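Aminotransferase (Bacillus subtilis, PDB 6L1L) catalyses pyridoxal 5'-phosphate-dependent amino-group transfer and is encoded in the operon for biosynthesis of the dipeptide antibiotic bacilysin. Local coordinates at the interface of chains A and B. Coordinates in Å, arbitrary orientation; residue numbers count along the deposited sequence, not the author numbering. Chains: chain A/B, Aminotransferase.

Contact 1: the interface of chains A and B. Residues chain A 39, 238-239, 244-245, 247; chain B 65-66, 269.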
loop_
_atom_site.group_PDB
_atom_site.type_symbol
_atom_site.label_atom_id
_atom_site.label_comp_id
_atom_site.label_asym_id
_atom_site.label_seq_id
_atom_site.Cartn_x
_atom_site.Cartn_y
_atom_site.Cartn_z
ATOM N N GLN A 39 -10.868 -19.381 -6.105
ATOM C CA GLN A 39 -10.759 -18.045 -5.569
ATOM C C GLN A 39 -12.137 -17.491 -5.200
ATOM O O GLN A 39 -13.135 -17.744 -5.883
ATOM C CB GLN A 39 -10.062 -17.109 -6.567
ATOM C CG GLN A 39 -9.695 -15.721 -6.004
ATOM C CD GLN A 39 -8.976 -14.831 -7.007
ATOM O OE1 GLN A 39 -9.117 -15.004 -8.221
ATOM N NE2 GLN A 39 -8.187 -13.869 -6.500
ATOM N N SER A 238 -14.422 -5.623 -0.213
ATOM C CA SER A 238 -14.290 -6.578 -1.324
ATOM C C SER A 238 -15.515 -7.487 -1.489
ATOM O O SER A 238 -16.084 -7.548 -2.575
ATOM C CB SER A 238 -13.021 -7.420 -1.130
ATOM O OG SER A 238 -11.833 -6.660 -1.313
ATOM N N LYS A 239 -15.954 -8.129 -0.429
ATOM C CA LYS A 239 -17.087 -9.036 -0.462
ATOM C C LYS A 239 -18.463 -8.400 -0.262
ATOM O O LYS A 239 -19.365 -8.756 -0.914
ATOM C CB LYS A 239 -16.900 -10.197 0.485
ATOM C CG LYS A 239 -15.494 -10.778 0.575
ATOM C CD LYS A 239 -15.031 -11.435 -0.686
ATOM C CE LYS A 239 -13.527 -11.529 -0.784
ATOM N NZ LYS A 239 -12.875 -12.304 0.279
ATOM N N ALA A 244 -13.772 -6.269 -4.822
ATOM C CA ALA A 244 -12.488 -6.954 -4.658
ATOM C C ALA A 244 -11.358 -6.275 -5.467
ATOM O O ALA A 244 -10.258 -6.147 -4.972
ATOM C CB ALA A 244 -12.580 -8.420 -5.035
ATOM N N GLY A 245 -11.678 -5.771 -6.650
ATOM C CA GLY A 245 -10.685 -5.186 -7.555
ATOM C C GLY A 245 -10.288 -3.761 -7.115
ATOM O O GLY A 245 -9.283 -3.252 -7.497
ATOM N N ARG A 247 -9.651 -2.614 -4.077
ATOM C CA ARG A 247 -8.555 -2.641 -3.045
ATOM C C ARG A 247 -8.776 -1.597 -1.936
ATOM O O ARG A 247 -8.028 -0.646 -1.797
ATOM C CB ARG A 247 -7.172 -2.463 -3.685
ATOM C CG ARG A 247 -6.892 -3.397 -4.898
ATOM C CD ARG A 247 -7.307 -4.824 -4.586
ATOM N NE ARG A 247 -6.606 -5.357 -3.420
ATOM C CZ ARG A 247 -7.153 -6.140 -2.495
ATOM N NH1 ARG A 247 -8.381 -6.602 -2.664
ATOM N NH2 ARG A 247 -6.423 -6.563 -1.443
ATOM N N GLY B 65 -13.711 -7.093 -10.027
ATOM C CA GLY B 65 -13.206 -8.252 -9.297
ATOM C C GLY B 65 -11.720 -8.291 -9.226
ATOM O O GLY B 65 -11.061 -7.446 -9.808
ATOM N N TYR B 66 -11.199 -9.292 -8.515
ATOM C CA TYR B 66 -9.775 -9.489 -8.403
ATOM C C TYR B 66 -9.156 -9.614 -9.771
ATOM O O TYR B 66 -9.726 -10.282 -10.644
ATOM C CB TYR B 66 -9.410 -10.735 -7.604
ATOM C CG TYR B 66 -9.673 -10.681 -6.135
ATOM C CD1 TYR B 66 -9.003 -9.770 -5.328
ATOM C CD2 TYR B 66 -10.549 -11.567 -5.525
ATOM C CE1 TYR B 66 -9.229 -9.720 -3.962
ATOM C CE2 TYR B 66 -10.793 -11.517 -4.156
ATOM C CZ TYR B 66 -10.116 -10.587 -3.378
ATOM O OH TYR B 66 -10.313 -10.555 -2.027
ATOM N N PHE B 269 -0.757 -7.391 -1.479
ATOM C CA PHE B 269 -1.469 -6.534 -2.480
ATOM C C PHE B 269 -2.476 -7.143 -3.485
ATOM O O PHE B 269 -3.712 -6.907 -3.405
ATOM C CB PHE B 269 -0.447 -5.635 -3.205
ATOM C CG PHE B 269 0.178 -4.605 -2.281
ATOM C CD1 PHE B 269 -0.600 -3.918 -1.336
ATOM C CD2 PHE B 269 1.512 -4.304 -2.347
ATOM C CE1 PHE B 269 -0.028 -2.993 -0.461
ATOM C CE2 PHE B 269 2.088 -3.376 -1.490
ATOM C CZ PHE B 269 1.322 -2.736 -0.539
HETATM O O HOH W 1 -3.709 -4.368 -3.576
#
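The loop carrying B:Gly65 and B:Tyr66, just after 3-10 helix 61-63, enters chain A between the loop at A:Gln39 and 3-10 helix 244-246, while the turn after helix 255-268 of chain B brings B:Phe269 up to A:Arg247. The phenol ring of B:Tyr66 is flanked on both sides. On one, the methyl CB of A:Ala244 stands over the middle of the ring, 3.5 Å from its centroid, in a CH-pi contact. On the opposite side the A:Gln39 amide runs nearly parallel to the ring, the planes 9° apart, but lies beyond its rim, NE2 3.4 Å from CD2 of B:Tyr66. A:Gln39 spans that gap as an extended chain, CG anti to the backbone N (chi1 -171°). A:Lys239, the family's Schiff-base lysine, brings CE to 3.6 Å from the phenol OH of B:Tyr66. A:Ser238 and A:Arg247 belong to the pyridoxal 5'-phosphate site, so the neighbouring subunit's tyrosine probably helps complete the cofactor's phosphate pocket. The guanidinium of A:Arg247 is turned 46° from the phenol ring, and its NH1 nears CE1. NH1 donates to A:Ala244 O over 3.0 Å, in the plane of both the guanidinium and the carbonyl. The direct approach of A:Arg247 NE to the carbonyl O of B:Phe269 is at best a weak hydrogen bond; NE turns its N-H to water 1, 3.1 Å away, which bridges to B:Phe269 O at 2.5 Å.

Contact 2: the interface of chains A and B. Residues chain A 45-46, 51, 242, 246; chain B 61, 64.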
loop_
_atom_site.group_PDB
_atom_site.type_symbol
_atom_site.label_atom_id
_atom_site.label_comp_id
_atom_site.label_asym_id
_atom_site.label_seq_id
_atom_site.Cartn_x
_atom_site.Cartn_y
_atom_site.Cartn_z
ATOM N N PRO A 45 -21.236 -7.547 -10.576
ATOM C CA PRO A 45 -20.532 -6.277 -10.655
ATOM C C PRO A 45 -20.731 -5.381 -9.398
ATOM O O PRO A 45 -21.658 -5.536 -8.601
ATOM C CB PRO A 45 -21.167 -5.610 -11.913
ATOM C CG PRO A 45 -22.553 -6.149 -11.929
ATOM C CD PRO A 45 -22.435 -7.568 -11.451
ATOM N N THR A 46 -19.812 -4.431 -9.232
ATOM C CA THR A 46 -20.000 -3.407 -8.283
ATOM C C THR A 46 -21.331 -2.649 -8.569
ATOM O O THR A 46 -21.596 -2.266 -9.676
ATOM C CB THR A 46 -18.814 -2.391 -8.291
ATOM O OG1 THR A 46 -17.562 -3.092 -8.162
ATOM C CG2 THR A 46 -18.965 -1.422 -7.138
ATOM N N VAL A 51 -19.918 2.948 -8.690
ATOM C CA VAL A 51 -19.219 3.274 -9.925
ATOM C C VAL A 51 -19.452 4.730 -10.317
ATOM O O VAL A 51 -18.492 5.402 -10.756
ATOM C CB VAL A 51 -19.649 2.353 -11.118
ATOM C CG1 VAL A 51 -18.897 2.721 -12.412
ATOM C CG2 VAL A 51 -19.471 0.876 -10.799
ATOM N N ASN A 242 -18.927 -6.260 -3.705
ATOM C CA ASN A 242 -18.329 -6.772 -4.950
ATOM C C ASN A 242 -17.339 -5.713 -5.433
ATOM O O ASN A 242 -17.428 -5.215 -6.578
ATOM C CB ASN A 242 -19.395 -7.051 -6.092
ATOM C CG ASN A 242 -20.509 -8.003 -5.674
ATOM O OD1 ASN A 242 -20.301 -8.927 -4.902
ATOM N ND2 ASN A 242 -21.726 -7.780 -6.225
ATOM N N TRP A 246 -11.091 -3.146 -6.262
ATOM C CA TRP A 246 -10.923 -1.784 -5.982
ATOM C C TRP A 246 -9.853 -1.596 -4.895
ATOM O O TRP A 246 -9.236 -0.533 -4.843
ATOM C CB TRP A 246 -12.211 -1.164 -5.543
ATOM C CG TRP A 246 -13.277 -1.127 -6.592
ATOM C CD1 TRP A 246 -13.815 -2.162 -7.256
ATOM C CD2 TRP A 246 -14.007 0.040 -6.999
ATOM N NE1 TRP A 246 -14.814 -1.711 -8.131
ATOM C CE2 TRP A 246 -14.946 -0.362 -7.965
ATOM C CE3 TRP A 246 -13.956 1.381 -6.634
ATOM C CZ2 TRP A 246 -15.810 0.536 -8.581
ATOM C CZ3 TRP A 246 -14.818 2.281 -7.272
ATOM C CH2 TRP A 246 -15.725 1.846 -8.236
ATOM N N PRO B 61 -16.808 -4.205 -15.847
ATOM C CA PRO B 61 -16.981 -5.065 -14.687
ATOM C C PRO B 61 -15.833 -6.064 -14.461
ATOM O O PRO B 61 -15.628 -6.478 -13.316
ATOM C CB PRO B 61 -18.356 -5.739 -14.905
ATOM C CG PRO B 61 -18.580 -5.663 -16.347
ATOM C CD PRO B 61 -17.844 -4.461 -16.873
ATOM N N HIS B 64 -14.009 -4.997 -11.620
ATOM C CA HIS B 64 -14.672 -4.884 -10.310
ATOM C C HIS B 64 -14.218 -6.030 -9.403
ATOM O O HIS B 64 -14.240 -5.917 -8.168
ATOM C CB HIS B 64 -16.169 -4.804 -10.405
ATOM C CG HIS B 64 -16.676 -3.659 -11.226
ATOM N ND1 HIS B 64 -18.023 -3.473 -11.483
ATOM C CD2 HIS B 64 -16.045 -2.633 -11.833
ATOM C CE1 HIS B 64 -18.197 -2.411 -12.242
ATOM N NE2 HIS B 64 -17.019 -1.870 -12.462
#
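B:His64 packs its imidazole against A:Thr46, A:Val51 and A:Pro45, beside helix 48-57 of chain A. Branch CG2 of A:Val51 meets the far rim of the ring, 3.8 Å from CE1 of B:His64, its side chain crossing that of the histidine at about a right angle. A:Pro45 adds CB, which is 4.1 Å from CB of B:Pro61. B:Pro61 also backs the imidazole within its own chain, its CA over the ring centre; A:Thr46 and A:Val51 approach from the opposite side, so the ring is clamped between the two subunits. The indole of A:Trp246 runs alongside B:His64, pointing the same way, with the backbone O of B:His64 in plane at its edge. Toward the polar rim, the backbone N of A:Thr46 donates to ND1 of B:His64 over 3.0 Å, approaching 29° out of the imidazole plane; ND1 as acceptor suggests that any ring proton sits on NE2. A second shell fixes the threonine loop: with OG1 anti to the carbonyl carbon (chi1 -52°), the A:Thr46 hydroxyl donates to A:Asn242 O at 2.7 Å, and ND2 of A:Asn242 donates to A:Pro45 O at 3.3 Å from above the carbonyl plane. By docking B:His64 on a loop tied to A:Asn242, close in sequence to the cofactor lysine, the site probably helps pair the subunits and steady the neighbouring active site.

Contact 3: the interface of chains A and B. Residues chain A 64-66, 270; chain B 238, 244-245, 247.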
loop_
_atom_site.group_PDB
_atom_site.type_symbol
_atom_site.label_atom_id
_atom_site.label_comp_id
_atom_site.label_asym_id
_atom_site.label_seq_id
_atom_site.Cartn_x
_atom_site.Cartn_y
_atom_site.Cartn_z
ATOM N N HIS A 64 -6.636 15.188 -7.579
ATOM C CA HIS A 64 -5.508 14.890 -8.479
ATOM C C HIS A 64 -4.200 15.012 -7.748
ATOM O O HIS A 64 -3.282 14.216 -7.992
ATOM C CB HIS A 64 -5.529 15.756 -9.725
ATOM C CG HIS A 64 -6.791 15.610 -10.532
ATOM N ND1 HIS A 64 -7.059 16.384 -11.632
ATOM C CD2 HIS A 64 -7.873 14.822 -10.366
ATOM C CE1 HIS A 64 -8.243 16.066 -12.130
ATOM N NE2 HIS A 64 -8.746 15.104 -11.395
ATOM N N GLY A 65 -4.156 15.928 -6.777
ATOM C CA GLY A 65 -3.002 16.108 -5.942
ATOM C C GLY A 65 -2.997 15.313 -4.681
ATOM O O GLY A 65 -3.938 14.556 -4.428
ATOM N N TYR A 66 -1.910 15.432 -3.898
ATOM C CA TYR A 66 -1.828 14.771 -2.610
ATOM C C TYR A 66 -2.950 15.274 -1.726
ATOM O O TYR A 66 -3.224 16.450 -1.688
ATOM C CB TYR A 66 -0.481 15.034 -1.875
ATOM C CG TYR A 66 0.778 14.473 -2.519
ATOM C CD1 TYR A 66 0.914 13.108 -2.719
ATOM C CD2 TYR A 66 1.817 15.316 -2.935
ATOM C CE1 TYR A 66 2.041 12.571 -3.298
ATOM C CE2 TYR A 66 2.978 14.776 -3.497
ATOM C CZ TYR A 66 3.083 13.401 -3.688
ATOM O OH TYR A 66 4.230 12.841 -4.282
ATOM N N VAL A 270 0.421 7.846 1.014
ATOM C CA VAL A 270 -0.184 9.181 1.125
ATOM C C VAL A 270 -1.682 9.067 0.875
ATOM O O VAL A 270 -2.213 9.602 -0.077
ATOM C CB VAL A 270 0.445 10.216 0.170
ATOM C CG1 VAL A 270 -0.061 11.618 0.527
ATOM C CG2 VAL A 270 1.968 10.171 0.241
ATOM N N SER B 238 3.468 10.562 -10.367
ATOM C CA SER B 238 3.023 11.683 -9.500
ATOM C C SER B 238 3.332 13.033 -10.089
ATOM O O SER B 238 2.444 13.882 -10.239
ATOM C CB SER B 238 3.653 11.566 -8.144
ATOM O OG SER B 238 2.994 10.540 -7.444
ATOM N N ALA B 244 -0.096 12.889 -8.439
ATOM C CA ALA B 244 0.252 12.695 -7.067
ATOM C C ALA B 244 -0.816 11.948 -6.238
ATOM O O ALA B 244 -0.506 11.018 -5.481
ATOM C CB ALA B 244 0.591 14.027 -6.429
ATOM N N GLY B 245 -2.058 12.374 -6.360
ATOM C CA GLY B 245 -3.129 11.767 -5.539
ATOM C C GLY B 245 -3.576 10.366 -5.957
ATOM O O GLY B 245 -4.224 9.702 -5.185
ATOM N N ARG B 247 -1.714 7.685 -6.668
ATOM C CA ARG B 247 -0.861 6.686 -5.967
ATOM C C ARG B 247 -0.398 5.554 -6.888
ATOM O O ARG B 247 -0.775 4.370 -6.699
ATOM C CB ARG B 247 -1.546 6.155 -4.721
ATOM C CG ARG B 247 -2.042 7.197 -3.705
ATOM C CD ARG B 247 -1.109 8.360 -3.338
ATOM N NE ARG B 247 0.233 7.883 -2.897
ATOM C CZ ARG B 247 1.404 8.358 -3.332
ATOM N NH1 ARG B 247 1.462 9.329 -4.214
ATOM N NH2 ARG B 247 2.551 7.847 -2.852
HETATM O O HOH W 2 -0.510 5.887 -1.170
#
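Direct hydrogen bonding across the contact runs backbone to backbone: B:Gly245 N donates to A:His64 O over 2.7 Å, arriving from above the carbonyl plane. This pins 3-10 helix 244-246 to the loop leading into A:Tyr66. Within chain B, NH1 of B:Arg247 donates to B:Ala244 O at 2.9 Å, in the plane of the guanidinium and of the carbonyl alike, which fixes the rotation of the arginine end. Water carries a further link: water 2 lies 2.7 Å from B:Arg247 NE, at the guanidinium edge, and 3.1 Å from the backbone N of A:Val270. Among the packing contacts, the methyl of B:Ala244 is centred above one face of the A:Tyr66 ring, 3.6 Å from its centroid, a CH-pi contact. NH1 of B:Arg247 comes to the ring's rim, 3.4 Å from CE1 of A:Tyr66, with the two planes inclined by 53°. Branch CG2 of A:Val270, set beside the backbone N and anti to the carbonyl carbon while CG1 is anti to N (chi1 -170°), lies over the guanidinium face toward its rim. B:Arg247 is bent at chi2 and chi3, folding its head back toward B:Ala244. In the fold, the patch joins the loop after 3-10 helix 61-63 and the turn after helix 255-268 of chain A to the segment between B:Ser238 and strand 249-253, beside the cofactor site of chain B.

Contact 1 and contact 2 are adjoining parts of one patch, their C-alpha centres about 9 Å apart, where consecutive residues of the chain B 64-66 loop reach into chain A. The C-alpha centre of contact 3 lies about 22 Å from that of contact 1 and about 23 Å from that of contact 2, and contact 3 repeats the theme with the chains exchanged, as the two-fold requires. In contacts 1 and 3, a water at NE of Arg247 links it to the partner's backbone at 269-270. Each subunit thus lends Tyr66 to its neighbour's cofactor site, so dimerisation and active-site construction are probably coupled.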